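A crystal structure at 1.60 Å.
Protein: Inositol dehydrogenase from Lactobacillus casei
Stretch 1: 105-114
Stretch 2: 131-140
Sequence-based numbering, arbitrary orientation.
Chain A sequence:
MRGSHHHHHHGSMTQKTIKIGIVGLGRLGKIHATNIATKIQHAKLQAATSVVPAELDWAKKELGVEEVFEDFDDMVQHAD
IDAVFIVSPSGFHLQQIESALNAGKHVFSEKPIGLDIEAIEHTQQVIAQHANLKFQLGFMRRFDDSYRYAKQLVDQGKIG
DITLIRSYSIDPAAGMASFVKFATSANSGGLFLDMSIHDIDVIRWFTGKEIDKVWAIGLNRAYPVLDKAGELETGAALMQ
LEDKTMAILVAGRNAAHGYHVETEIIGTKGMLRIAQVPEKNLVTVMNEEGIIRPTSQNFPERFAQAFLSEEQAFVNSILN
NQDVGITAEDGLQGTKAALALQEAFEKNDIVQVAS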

# COMPACT_ATOMS: atom_id res chain seq x y z
N LYS A 105 15.41 -4.40 -46.09
CA LYS A 105 14.57 -4.96 -45.03
C LYS A 105 14.31 -3.93 -43.93
O LYS A 105 15.20 -3.15 -43.57
CB LYS A 105 15.23 -6.19 -44.41
CG LYS A 105 15.74 -7.21 -45.42
CD LYS A 105 14.65 -7.67 -46.37
CE LYS A 105 15.18 -8.70 -47.36
NZ LYS A 105 14.18 -9.06 -48.41
N HIS A 106 13.08 -3.92 -43.42
CA HIS A 106 12.73 -3.11 -42.25
C HIS A 106 13.47 -3.65 -41.04
O HIS A 106 13.73 -4.86 -40.96
CB HIS A 106 11.23 -3.15 -42.02
CG HIS A 106 10.42 -2.65 -43.17
ND1 HIS A 106 10.17 -1.31 -43.38
CD2 HIS A 106 9.80 -3.31 -44.18
CE1 HIS A 106 9.44 -1.17 -44.47
NE2 HIS A 106 9.20 -2.36 -44.97
N VAL A 107 13.81 -2.78 -40.10
CA VAL A 107 14.68 -3.20 -39.01
C VAL A 107 14.15 -2.84 -37.62
O VAL A 107 13.85 -1.68 -37.34
CB VAL A 107 16.08 -2.56 -39.15
CG1 VAL A 107 16.95 -2.91 -37.94
CG2 VAL A 107 16.74 -3.02 -40.45
N PHE A 108 14.02 -3.86 -36.78
CA PHE A 108 13.89 -3.66 -35.34
C PHE A 108 15.21 -4.07 -34.72
O PHE A 108 15.70 -5.19 -34.96
CB PHE A 108 12.77 -4.55 -34.78
CG PHE A 108 12.62 -4.48 -33.27
CD1 PHE A 108 13.44 -5.25 -32.44
CD2 PHE A 108 11.66 -3.67 -32.70
CE1 PHE A 108 13.31 -5.19 -31.05
CE2 PHE A 108 11.52 -3.60 -31.31
CZ PHE A 108 12.35 -4.37 -30.49
N SER A 109 15.80 -3.21 -33.90
CA SER A 109 17.03 -3.58 -33.23
C SER A 109 16.86 -3.45 -31.73
O SER A 109 16.31 -2.46 -31.27
CB SER A 109 18.18 -2.68 -33.69
OG SER A 109 19.36 -2.98 -32.99
N GLU A 110 17.34 -4.43 -30.98
CA GLU A 110 17.44 -4.23 -29.54
C GLU A 110 18.44 -3.14 -29.19
O GLU A 110 19.30 -2.78 -30.00
CB GLU A 110 17.85 -5.53 -28.82
CG GLU A 110 16.66 -6.38 -28.40
CD GLU A 110 15.75 -5.65 -27.43
OE1 GLU A 110 16.22 -4.73 -26.72
OE2 GLU A 110 14.55 -5.99 -27.36
N LYS A 111 18.29 -2.60 -27.99
CA LYS A 111 19.29 -1.67 -27.46
C LYS A 111 20.57 -2.42 -27.12
O LYS A 111 20.56 -3.64 -26.93
CB LYS A 111 18.73 -0.96 -26.22
CG LYS A 111 18.43 -1.88 -25.02
CD LYS A 111 19.64 -2.02 -24.08
CE LYS A 111 19.44 -3.13 -23.05
NZ LYS A 111 20.67 -3.37 -22.24
N PRO A 112 21.70 -1.69 -27.05
CA PRO A 112 21.89 -0.31 -27.48
C PRO A 112 22.05 -0.34 -28.98
O PRO A 112 22.22 -1.42 -29.54
CB PRO A 112 23.23 0.08 -26.85
CG PRO A 112 23.99 -1.20 -26.76
CD PRO A 112 22.95 -2.29 -26.54
N ILE A 113 22.00 0.81 -29.63
CA ILE A 113 22.17 0.81 -31.09
C ILE A 113 23.58 0.34 -31.46
O ILE A 113 23.78 -0.36 -32.46
CB ILE A 113 21.83 2.19 -31.71
CG1 ILE A 113 21.73 2.09 -33.23
CG2 ILE A 113 22.82 3.28 -31.27
CD1 ILE A 113 21.09 3.31 -33.85
N GLY A 114 24.55 0.72 -30.63
CA GLY A 114 25.94 0.39 -30.87
C GLY A 114 26.75 0.92 -29.71
O GLY A 114 26.19 1.48 -28.76
N ALA A 131 15.05 6.09 -46.03
CA ALA A 131 13.95 6.70 -45.30
C ALA A 131 12.61 5.98 -45.51
O ALA A 131 11.67 6.15 -44.72
CB ALA A 131 13.82 8.17 -45.67
N ASN A 132 12.54 5.17 -46.56
CA ASN A 132 11.33 4.40 -46.86
C ASN A 132 11.22 3.11 -46.05
O ASN A 132 10.22 2.39 -46.15
CB ASN A 132 11.23 4.11 -48.36
CG ASN A 132 12.34 3.19 -48.86
OD1 ASN A 132 13.50 3.29 -48.45
ND2 ASN A 132 11.98 2.28 -49.76
N LEU A 133 12.26 2.80 -45.27
CA LEU A 133 12.24 1.60 -44.44
C LEU A 133 12.09 2.01 -42.98
O LEU A 133 12.63 3.03 -42.55
CB LEU A 133 13.51 0.79 -44.63
CG LEU A 133 13.74 0.29 -46.06
CD1 LEU A 133 15.12 -0.32 -46.21
CD2 LEU A 133 12.67 -0.73 -46.42
N LYS A 134 11.33 1.21 -42.24
CA LYS A 134 11.13 1.45 -40.82
C LYS A 134 12.37 1.06 -40.03
O LYS A 134 12.98 0.02 -40.30
CB LYS A 134 9.93 0.64 -40.32
CG LYS A 134 8.62 0.99 -41.00
CD LYS A 134 8.35 2.48 -40.91
CE LYS A 134 7.16 2.88 -41.76
NZ LYS A 134 7.12 4.35 -42.01
N PHE A 135 12.74 1.88 -39.05
CA PHE A 135 13.80 1.50 -38.12
C PHE A 135 13.31 1.77 -36.71
O PHE A 135 12.84 2.87 -36.42
CB PHE A 135 15.09 2.29 -38.38
CG PHE A 135 16.13 2.09 -37.32
CD1 PHE A 135 16.90 0.93 -37.29
CD2 PHE A 135 16.31 3.05 -36.33
CE1 PHE A 135 17.84 0.73 -36.28
CE2 PHE A 135 17.24 2.86 -35.33
CZ PHE A 135 18.01 1.71 -35.31
N GLN A 136 13.41 0.76 -35.84
CA GLN A 136 12.89 0.88 -34.48
C GLN A 136 13.85 0.28 -33.48
O GLN A 136 14.34 -0.84 -33.66
CB GLN A 136 11.51 0.19 -34.39
CG GLN A 136 10.79 0.40 -33.06
CD GLN A 136 9.37 -0.13 -33.09
OE1 GLN A 136 8.71 -0.12 -34.13
NE2 GLN A 136 8.90 -0.63 -31.95
N LEU A 137 14.13 1.03 -32.41
CA LEU A 137 14.97 0.54 -31.32
C LEU A 137 14.13 0.01 -30.17
O LEU A 137 13.08 0.58 -29.87
CB LEU A 137 15.86 1.67 -30.80
CG LEU A 137 17.05 1.92 -31.70
CD1 LEU A 137 17.64 3.29 -31.42
CD2 LEU A 137 18.07 0.82 -31.46
N GLY A 138 14.59 -1.06 -29.52
CA GLY A 138 13.81 -1.74 -28.49
C GLY A 138 13.73 -1.08 -27.12
O GLY A 138 13.97 -1.74 -26.10
N PHE A 139 13.39 0.20 -27.07
CA PHE A 139 13.14 0.85 -25.78
C PHE A 139 11.72 0.51 -25.30
O PHE A 139 10.79 1.31 -25.46
CB PHE A 139 13.36 2.36 -25.90
CG PHE A 139 14.80 2.75 -26.07
CD1 PHE A 139 15.76 2.28 -25.19
CD2 PHE A 139 15.21 3.56 -27.13
CE1 PHE A 139 17.10 2.62 -25.34
CE2 PHE A 139 16.54 3.90 -27.29
CZ PHE A 139 17.49 3.43 -26.39
N MET A 140 11.56 -0.68 -24.73
CA MET A 140 10.22 -1.21 -24.50
C MET A 140 9.44 -0.48 -23.41
O MET A 140 8.21 -0.57 -23.38
CB MET A 140 10.26 -2.72 -24.22
CG MET A 140 10.70 -3.13 -22.82
SD MET A 140 12.44 -2.81 -22.51
CE MET A 140 12.64 -3.53 -20.89

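Stretch 2 runs beside stretch 1 as a parallel neighbour in a sheet, the two strand directions differing by 7°. Ala131 makes no contact, and Asn132 only brushes the His106 ring. Leu133 CD2 lies over one face of the His106 imidazole, 4.0 Å from the ring centroid, a CH-pi contact.

Lys134 is bonded through both ends of its backbone. Its N donates to His106 ND1 at 3.0 Å, nearly straight at 172°. The amide meets the ring at its edge, so ND1 acts as acceptor and carries no proton here. Lys134 O then accepts from Val107 N at 2.9 Å, which starts the regular ladder. The end of the lysine side chain leads away from stretch 1.

Phe135 pairs with Val107. Its CA lies 3.3 Å from Val107 O, a CA-H...O contact. Its ring has Val107 CG1 at the edge, with CG1 3.9 Å from Phe135 CD1. Phe135 CZ meets Ile113 CD1 at 3.8 Å.

Gln136 pairs with Phe108, and its backbone bonds to the residues flanking it. Gln136 N donates to Val107 O at 2.9 Å; Gln136 O accepts from Ser109 N at 2.8 Å. This is the usual pattern of parallel strands. The side chains of Gln136 and Phe108 share one face of the sheet, while Val107, Ser109, Phe135 and Leu137 occupy the other.

Leu137 pairs with Ser109. Its CD2 reaches Ile113 CB at 4.0 Å, extending the apolar patch begun by Phe135.

Gly138 N donates to Ser109 O at 2.8 Å, with a more bent angle of 136°. The glycine fits a tight site: its CA is 3.6 Å from Phe108 CZ, and an ideal CB would clash with Glu110 OE1 at 2.9 Å. Glu110 OE1 also accepts from Lys111 N at 3.2 Å. Phe139 CE1 touches Lys111 CB at 4.0 Å.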